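Local coordinates for protein beta sliding clamp (Caulobacter crescentus, PDB 5WCE) that encircles DNA as a ring-shaped homodimer and probably tethers DNA polymerases and other proteins to it, giving replication its processivity, at residues L37-L42 with Q73-A78; S52-D57 with G122-M127. All blocks are in the same frame, centred on the assembly; numbering follows the deposited sequence.

Overall arrangement
From the N terminus, the chain passes helix 14-25 before reaching strand 39-45, where 37-42 supplies the first half of interaction 1. It turns into strand 48-54, whose end opens interaction 2, and comes back through 73-78 to close interaction 1 at the start of helix 78-87. Interaction 2 closes last, when the loop after strand 112-116 brings 122-127 over 52-57. The two loops therefore cross along the chain. Interaction 1 fastens strand 72-77 to the sheet; interaction 2 lays a loop against the end of a strand of that same sheet. They meet directly: Leu41 N lies 2.9 Å from Ser52 O, and Leu41 CB packs on Phe124 CD2.

Interaction 1: L37-L42 with Q73-A78; sequences LSNILL and QITAPA
The hydroxyl of Thr75 is gripped by two groups: Asn39 ND2 donates to Thr75 OG1 at 3.1 Å, and Leu119 O, in the chain beyond the two segments, bonds to the same oxygen. The Asn39 bond is almost straight (176° at the hydrogen), with OG1 lying in the amide plane. Asn39 CG stands anti to its own carbonyl carbon (chi1 -74°), beside the backbone N; the side chain crosses that of Thr75 at about a right angle, and Asn39 OD1 is 3.2 Å from Pro77 CA. An alanine here would probably leave Thr75 OG1 without that donor and open a gap beside Pro77.

Strand 39-42 runs antiparallel to 73-77. Ile40 N binds Ala76 O at 2.7 Å and Ala76 N returns to Ile40 O; Leu42 and Ile74 pair likewise, Leu42 N reaching Ile74 O at 2.8 Å. On the face of Leu41 and Thr75, Leu41 CD1 touches Thr75 CG2. The opposite face carries Ile40, Leu42, Ile74 and Ala76. Leu42 CB meets Ile74 CG1 at 4.1 Å, while Ile40 CG1 presses tightly on Ala78 CB at 3.5 Å and its side chain continues to Leu21 and Val24 of helix 14-25.

Past Pro77, the N-cap residue, Ala78 N still bonds to Ser38 O at 2.9 Å, so the pairing runs on into helix 78-87, a strand-to-helix passage within the N-terminal domain of the DNA clamp fold.

Interaction 2: S52-D57 with G122-M127; sequences SATDLD and GDFPVM
The run 52-57, the end of strand 48-54 and the turn after it, lies at 62° to 124-127; the nearest CA atoms are those of Leu56 and Pro125, 7.4 Å apart, and side chains bridge the space, with no hydrogen bond across. Pro125 takes the middle: its CG touches Thr54 CG2 at 3.7 Å and, at the same distance, Leu56 CD2. Pro125 CD also lies over one face of the Phe124 ring, offset toward the rim. Phe124 CG is anti to its backbone N (chi1 -165°), and the tip of the ring reaches the strand, where CZ is 3.6 Å from Ser52 O and CE2 approaches Ser52 OG.

Thr54 opens an ST turn as the strand ends: Thr54 OG1 accepts from Leu56 N at 3.0 Å and bonds to Met58 O, leaving the methyl to face the proline. Chain reversal here leads into strand 58-65, which pairs with 243-248 of the central domain, so the sheet runs on from one clamp domain to the next. Asp55 OD2 makes a salt bridge to Lys211 in helix 210-220. Met127 is bent at chi2 and chi3 (chi3 71°), which brings CE to 3.6 Å from Asp57 O, while its side chain also touches Glu59 and Thr246.

Interaction 1: L37-L42 with Q73-A78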
ATOM      1  N   LEU A  37      24.190   0.583  13.743  1.00 25.62           N
ATOM      2  CA  LEU A  37      22.845   0.141  14.048  1.00 24.82           C
ATOM      3  C   LEU A  37      22.092  -0.273  12.795  1.00 24.05           C
ATOM      4  O   LEU A  37      21.069  -0.900  12.895  1.00 22.43           O
ATOM      5  CB  LEU A  37      22.064   1.246  14.770  1.00 25.80           C
ATOM      6  CG  LEU A  37      22.658   1.749  16.092  1.00 26.72           C
ATOM      7  CD1 LEU A  37      21.639   2.687  16.757  1.00 28.33           C
ATOM      8  CD2 LEU A  37      22.929   0.569  17.017  1.00 26.38           C
ATOM      9  N   SER A  38      22.632   0.010  11.614  1.00 24.52           N
ATOM     10  CA  SER A  38      22.105  -0.542  10.374  1.00 24.39           C
ATOM     11  C   SER A  38      22.628  -1.953  10.118  1.00 23.48           C
ATOM     12  O   SER A  38      22.170  -2.573   9.170  1.00 23.63           O
ATOM     13  CB  SER A  38      22.517   0.360   9.165  1.00 26.18           C
ATOM     14  OG  SER A  38      21.658   1.484   9.209  1.00 28.31           O
ATOM     15  N   ASN A  39      23.563  -2.443  10.934  1.00 21.29           N
ATOM     16  CA  ASN A  39      24.195  -3.725  10.688  1.00 19.85           C
ATOM     17  C   ASN A  39      23.639  -4.885  11.480  1.00 19.26           C
ATOM     18  O   ASN A  39      22.997  -4.709  12.569  1.00 17.74           O
ATOM     19  CB  ASN A  39      25.715  -3.634  10.885  1.00 19.87           C
ATOM     20  CG  ASN A  39      26.399  -2.892   9.742  1.00 19.98           C
ATOM     21  OD1 ASN A  39      25.736  -2.305   8.910  1.00 19.47           O
ATOM     22  ND2 ASN A  39      27.741  -2.914   9.711  1.00 19.85           N
ATOM     23  N   ILE A  40      23.885  -6.082  10.936  1.00 19.23           N
ATOM     24  CA  ILE A  40      23.667  -7.332  11.653  1.00 19.77           C
ATOM     25  C   ILE A  40      25.010  -7.826  12.159  1.00 19.68           C
ATOM     26  O   ILE A  40      25.996  -7.813  11.433  1.00 19.18           O
ATOM     27  CB  ILE A  40      22.969  -8.412  10.779  1.00 21.12           C
ATOM     28  CG1 ILE A  40      21.511  -8.067  10.578  1.00 22.13           C
ATOM     29  CG2 ILE A  40      23.029  -9.811  11.409  1.00 21.47           C
ATOM     30  CD1 ILE A  40      20.795  -8.821   9.444  1.00 23.08           C
ATOM     31  N   LEU A  41      25.054  -8.237  13.416  1.00 18.72           N
ATOM     32  CA  LEU A  41      26.176  -8.995  13.982  1.00 19.77           C
ATOM     33  C   LEU A  41      26.040 -10.469  13.588  1.00 19.36           C
ATOM     34  O   LEU A  41      25.049 -11.147  13.945  1.00 19.00           O
ATOM     35  CB  LEU A  41      26.170  -8.874  15.509  1.00 21.03           C
ATOM     36  CG  LEU A  41      27.241  -9.718  16.242  1.00 22.22           C
ATOM     37  CD1 LEU A  41      28.643  -9.250  15.891  1.00 23.27           C
ATOM     38  CD2 LEU A  41      26.952  -9.650  17.730  1.00 23.20           C
ATOM     39  N   LEU A  42      27.020 -10.962  12.812  1.00 20.40           N
ATOM     40  CA  LEU A  42      27.091 -12.329  12.332  1.00 21.14           C
ATOM     41  C   LEU A  42      28.149 -13.021  13.206  1.00 22.04           C
ATOM     42  O   LEU A  42      29.268 -12.545  13.310  1.00 21.22           O
ATOM     43  CB  LEU A  42      27.484 -12.377  10.864  1.00 22.21           C
ATOM     44  CG  LEU A  42      26.496 -11.734   9.889  1.00 23.31           C
ATOM     45  CD1 LEU A  42      27.124 -11.733   8.493  1.00 24.59           C
ATOM     46  CD2 LEU A  42      25.192 -12.489   9.826  1.00 23.44           C
ATOM     47  N   GLN A  73      33.398 -13.455  13.947  1.00 29.82           N
ATOM     48  CA  GLN A  73      32.305 -12.468  14.085  1.00 31.28           C
ATOM     49  C   GLN A  73      32.560 -11.236  13.255  1.00 30.39           C
ATOM     50  O   GLN A  73      33.670 -10.691  13.258  1.00 30.00           O
ATOM     51  CB  GLN A  73      32.169 -11.949  15.513  1.00 33.87           C
ATOM     52  CG  GLN A  73      31.764 -12.936  16.571  1.00 36.33           C
ATOM     53  CD  GLN A  73      31.477 -12.218  17.874  1.00 38.56           C
ATOM     54  OE1 GLN A  73      30.341 -12.232  18.371  1.00 39.87           O
ATOM     55  NE2 GLN A  73      32.504 -11.548  18.416  1.00 40.53           N
ATOM     56  N   ILE A  74      31.534 -10.756  12.581  1.00 29.08           N
ATOM     57  CA  ILE A  74      31.631  -9.499  11.858  1.00 29.22           C
ATOM     58  C   ILE A  74      30.275  -8.826  11.856  1.00 26.37           C
ATOM     59  O   ILE A  74      29.290  -9.475  12.210  1.00 25.97           O
ATOM     60  CB  ILE A  74      32.021  -9.746  10.398  1.00 31.39           C
ATOM     61  CG1 ILE A  74      30.936 -10.586   9.713  1.00 31.73           C
ATOM     62  CG2 ILE A  74      33.407 -10.348  10.276  1.00 34.76           C
ATOM     63  CD1 ILE A  74      31.245 -11.044   8.331  1.00 34.57           C
ATOM     64  N   THR A  75      30.225  -7.565  11.440  1.00 24.50           N
ATOM     65  CA  THR A  75      28.944  -6.912  11.245  1.00 23.96           C
ATOM     66  C   THR A  75      28.830  -6.432   9.810  1.00 22.86           C
ATOM     67  O   THR A  75      29.843  -6.026   9.180  1.00 23.00           O
ATOM     68  CB  THR A  75      28.627  -5.747  12.213  1.00 24.17           C
ATOM     69  OG1 THR A  75      29.302  -4.553  11.804  1.00 25.68           O
ATOM     70  CG2 THR A  75      29.016  -6.137  13.643  1.00 25.12           C
ATOM     71  N   ALA A  76      27.606  -6.497   9.295  1.00 21.92           N
ATOM     72  CA  ALA A  76      27.379  -6.141   7.896  1.00 22.59           C
ATOM     73  C   ALA A  76      25.971  -5.568   7.710  1.00 21.79           C
ATOM     74  O   ALA A  76      25.079  -5.883   8.520  1.00 20.66           O
ATOM     75  CB  ALA A  76      27.589  -7.401   7.040  1.00 22.93           C
ATOM     76  N   PRO A  77      25.763  -4.732   6.665  1.00 21.90           N
ATOM     77  CA  PRO A  77      24.495  -4.035   6.491  1.00 21.89           C
ATOM     78  C   PRO A  77      23.289  -4.985   6.377  1.00 21.30           C
ATOM     79  O   PRO A  77      23.263  -5.902   5.570  1.00 20.42           O
ATOM     80  CB  PRO A  77      24.699  -3.170   5.229  1.00 23.18           C
ATOM     81  CG  PRO A  77      26.149  -3.140   5.014  1.00 23.89           C
ATOM     82  CD  PRO A  77      26.740  -4.355   5.624  1.00 23.15           C
ATOM     83  N   ALA A  78      22.293  -4.726   7.193  1.00 21.37           N
ATOM     84  CA  ALA A  78      21.225  -5.693   7.400  1.00 21.26           C
ATOM     85  C   ALA A  78      20.249  -5.819   6.226  1.00 21.34           C
ATOM     86  O   ALA A  78      20.064  -6.913   5.688  1.00 20.70           O
ATOM     87  CB  ALA A  78      20.467  -5.355   8.654  1.00 21.01           C
TER

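Interaction 2: S52-D57 with G122-M127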
ATOM      1  N   SER A  52      22.288 -11.089  15.048  1.00 21.58           N
ATOM      2  CA  SER A  52      21.743 -10.141  16.032  1.00 21.05           C
ATOM      3  C   SER A  52      21.530  -8.778  15.364  1.00 20.41           C
ATOM      4  O   SER A  52      22.354  -8.322  14.548  1.00 19.73           O
ATOM      5  CB  SER A  52      22.701 -10.093  17.231  1.00 23.48           C
ATOM      6  OG  SER A  52      22.334  -9.057  18.076  1.00 30.64           O
ATOM      7  N   ALA A  53      20.402  -8.137  15.663  1.00 19.34           N
ATOM      8  CA  ALA A  53      20.180  -6.768  15.255  1.00 19.05           C
ATOM      9  C   ALA A  53      19.497  -6.018  16.374  1.00 18.52           C
ATOM     10  O   ALA A  53      18.803  -6.625  17.210  1.00 17.97           O
ATOM     11  CB  ALA A  53      19.380  -6.715  13.979  1.00 18.61           C
ATOM     12  N   THR A  54      19.694  -4.718  16.389  1.00 18.97           N
ATOM     13  CA  THR A  54      19.127  -3.881  17.475  1.00 20.57           C
ATOM     14  C   THR A  54      18.824  -2.451  17.058  1.00 21.41           C
ATOM     15  O   THR A  54      19.417  -1.913  16.126  1.00 21.49           O
ATOM     16  CB  THR A  54      20.134  -3.829  18.654  1.00 20.88           C
ATOM     17  OG1 THR A  54      19.540  -3.245  19.816  1.00 21.73           O
ATOM     18  CG2 THR A  54      21.399  -3.052  18.290  1.00 22.05           C
ATOM     19  N   ASP A  55      17.914  -1.823  17.806  1.00 21.21           N
ATOM     20  CA  ASP A  55      17.689  -0.388  17.703  1.00 22.59           C
ATOM     21  C   ASP A  55      18.006   0.302  19.022  1.00 24.24           C
ATOM     22  O   ASP A  55      17.562   1.444  19.278  1.00 24.70           O
ATOM     23  CB  ASP A  55      16.274  -0.106  17.240  1.00 22.12           C
ATOM     24  CG  ASP A  55      15.217  -0.528  18.273  1.00 22.69           C
ATOM     25  OD1 ASP A  55      15.615  -0.990  19.396  1.00 23.36           O
ATOM     26  OD2 ASP A  55      14.029  -0.347  17.954  1.00 22.22           O
ATOM     27  N   LEU A  56      18.747  -0.401  19.870  1.00 24.45           N
ATOM     28  CA  LEU A  56      19.097   0.035  21.236  1.00 26.44           C
ATOM     29  C   LEU A  56      17.999  -0.204  22.279  1.00 26.73           C
ATOM     30  O   LEU A  56      18.342  -0.498  23.425  1.00 27.12           O
ATOM     31  CB  LEU A  56      19.646   1.466  21.352  1.00 28.30           C
ATOM     32  CG  LEU A  56      20.870   1.842  20.475  1.00 29.01           C
ATOM     33  CD1 LEU A  56      21.154   3.318  20.562  1.00 30.53           C
ATOM     34  CD2 LEU A  56      22.070   1.010  20.879  1.00 30.03           C
ATOM     35  N   ASP A  57      16.732  -0.099  21.919  1.00 26.08           N
ATOM     36  CA  ASP A  57      15.640  -0.460  22.841  1.00 27.23           C
ATOM     37  C   ASP A  57      15.421  -1.951  22.913  1.00 24.96           C
ATOM     38  O   ASP A  57      15.131  -2.509  23.984  1.00 24.31           O
ATOM     39  CB  ASP A  57      14.341   0.239  22.441  1.00 29.27           C
ATOM     40  CG  ASP A  57      14.429   1.748  22.616  1.00 31.98           C
ATOM     41  OD1 ASP A  57      15.024   2.233  23.609  1.00 34.53           O
ATOM     42  OD2 ASP A  57      13.944   2.457  21.737  1.00 33.61           O
ATOM     43  N   GLY A 122      33.251  -5.521  17.889  1.00 30.31           N
ATOM     44  CA  GLY A 122      33.416  -4.883  19.203  1.00 31.28           C
ATOM     45  C   GLY A 122      32.691  -3.561  19.382  1.00 32.35           C
ATOM     46  O   GLY A 122      32.553  -3.097  20.512  1.00 33.83           O
ATOM     47  N   ASP A 123      32.217  -2.931  18.310  1.00 30.29           N
ATOM     48  CA  ASP A 123      31.438  -1.715  18.468  1.00 31.24           C
ATOM     49  C   ASP A 123      29.936  -1.993  18.460  1.00 29.34           C
ATOM     50  O   ASP A 123      29.183  -1.074  18.553  1.00 30.15           O
ATOM     51  CB  ASP A 123      31.800  -0.701  17.373  1.00 32.12           C
ATOM     52  CG  ASP A 123      33.223  -0.223  17.469  1.00 35.25           C
ATOM     53  OD1 ASP A 123      33.697   0.060  18.600  1.00 37.16           O
ATOM     54  OD2 ASP A 123      33.870  -0.112  16.414  1.00 36.46           O
ATOM     55  N   PHE A 124      29.528  -3.244  18.281  1.00 28.09           N
ATOM     56  CA  PHE A 124      28.127  -3.575  18.176  1.00 26.91           C
ATOM     57  C   PHE A 124      27.543  -3.594  19.613  1.00 28.09           C
ATOM     58  O   PHE A 124      28.174  -4.142  20.501  1.00 26.92           O
ATOM     59  CB  PHE A 124      27.942  -4.937  17.546  1.00 25.12           C
ATOM     60  CG  PHE A 124      26.566  -5.183  17.104  1.00 24.38           C
ATOM     61  CD1 PHE A 124      26.115  -4.616  15.926  1.00 24.27           C
ATOM     62  CD2 PHE A 124      25.683  -5.936  17.875  1.00 23.85           C
ATOM     63  CE1 PHE A 124      24.817  -4.806  15.515  1.00 23.73           C
ATOM     64  CE2 PHE A 124      24.383  -6.122  17.444  1.00 23.50           C
ATOM     65  CZ  PHE A 124      23.942  -5.539  16.264  1.00 22.56           C
ATOM     66  N   PRO A 125      26.359  -2.989  19.815  1.00 28.16           N
ATOM     67  CA  PRO A 125      25.871  -2.936  21.225  1.00 29.53           C
ATOM     68  C   PRO A 125      25.551  -4.302  21.820  1.00 30.67           C
ATOM     69  O   PRO A 125      25.226  -5.237  21.140  1.00 30.88           O
ATOM     70  CB  PRO A 125      24.608  -2.100  21.162  1.00 29.27           C
ATOM     71  CG  PRO A 125      24.501  -1.602  19.742  1.00 28.73           C
ATOM     72  CD  PRO A 125      25.534  -2.234  18.876  1.00 27.26           C
ATOM     73  N   VAL A 126      25.651  -4.381  23.141  1.00 34.15           N
ATOM     74  CA  VAL A 126      25.486  -5.599  23.916  1.00 35.59           C
ATOM     75  C   VAL A 126      24.211  -5.336  24.693  1.00 35.03           C
ATOM     76  O   VAL A 126      24.095  -4.307  25.335  1.00 36.81           O
ATOM     77  CB  VAL A 126      26.667  -5.736  24.884  1.00 38.50           C
ATOM     78  CG1 VAL A 126      26.442  -6.839  25.925  1.00 39.52           C
ATOM     79  CG2 VAL A 126      27.947  -5.918  24.061  1.00 40.05           C
ATOM     80  N   MET A 127      23.228  -6.201  24.533  1.00 35.08           N
ATOM     81  CA  MET A 127      21.998  -6.107  25.326  1.00 36.85           C
ATOM     82  C   MET A 127      22.146  -7.121  26.457  1.00 36.71           C
ATOM     83  O   MET A 127      22.243  -8.312  26.191  1.00 35.87           O
ATOM     84  CB  MET A 127      20.801  -6.458  24.450  1.00 36.04           C
ATOM     85  CG  MET A 127      19.511  -6.730  25.224  1.00 37.76           C
ATOM     86  SD  MET A 127      18.710  -5.224  25.757  1.00 40.49           S
ATOM     87  CE  MET A 127      18.081  -4.542  24.255  1.00 36.43           C
TER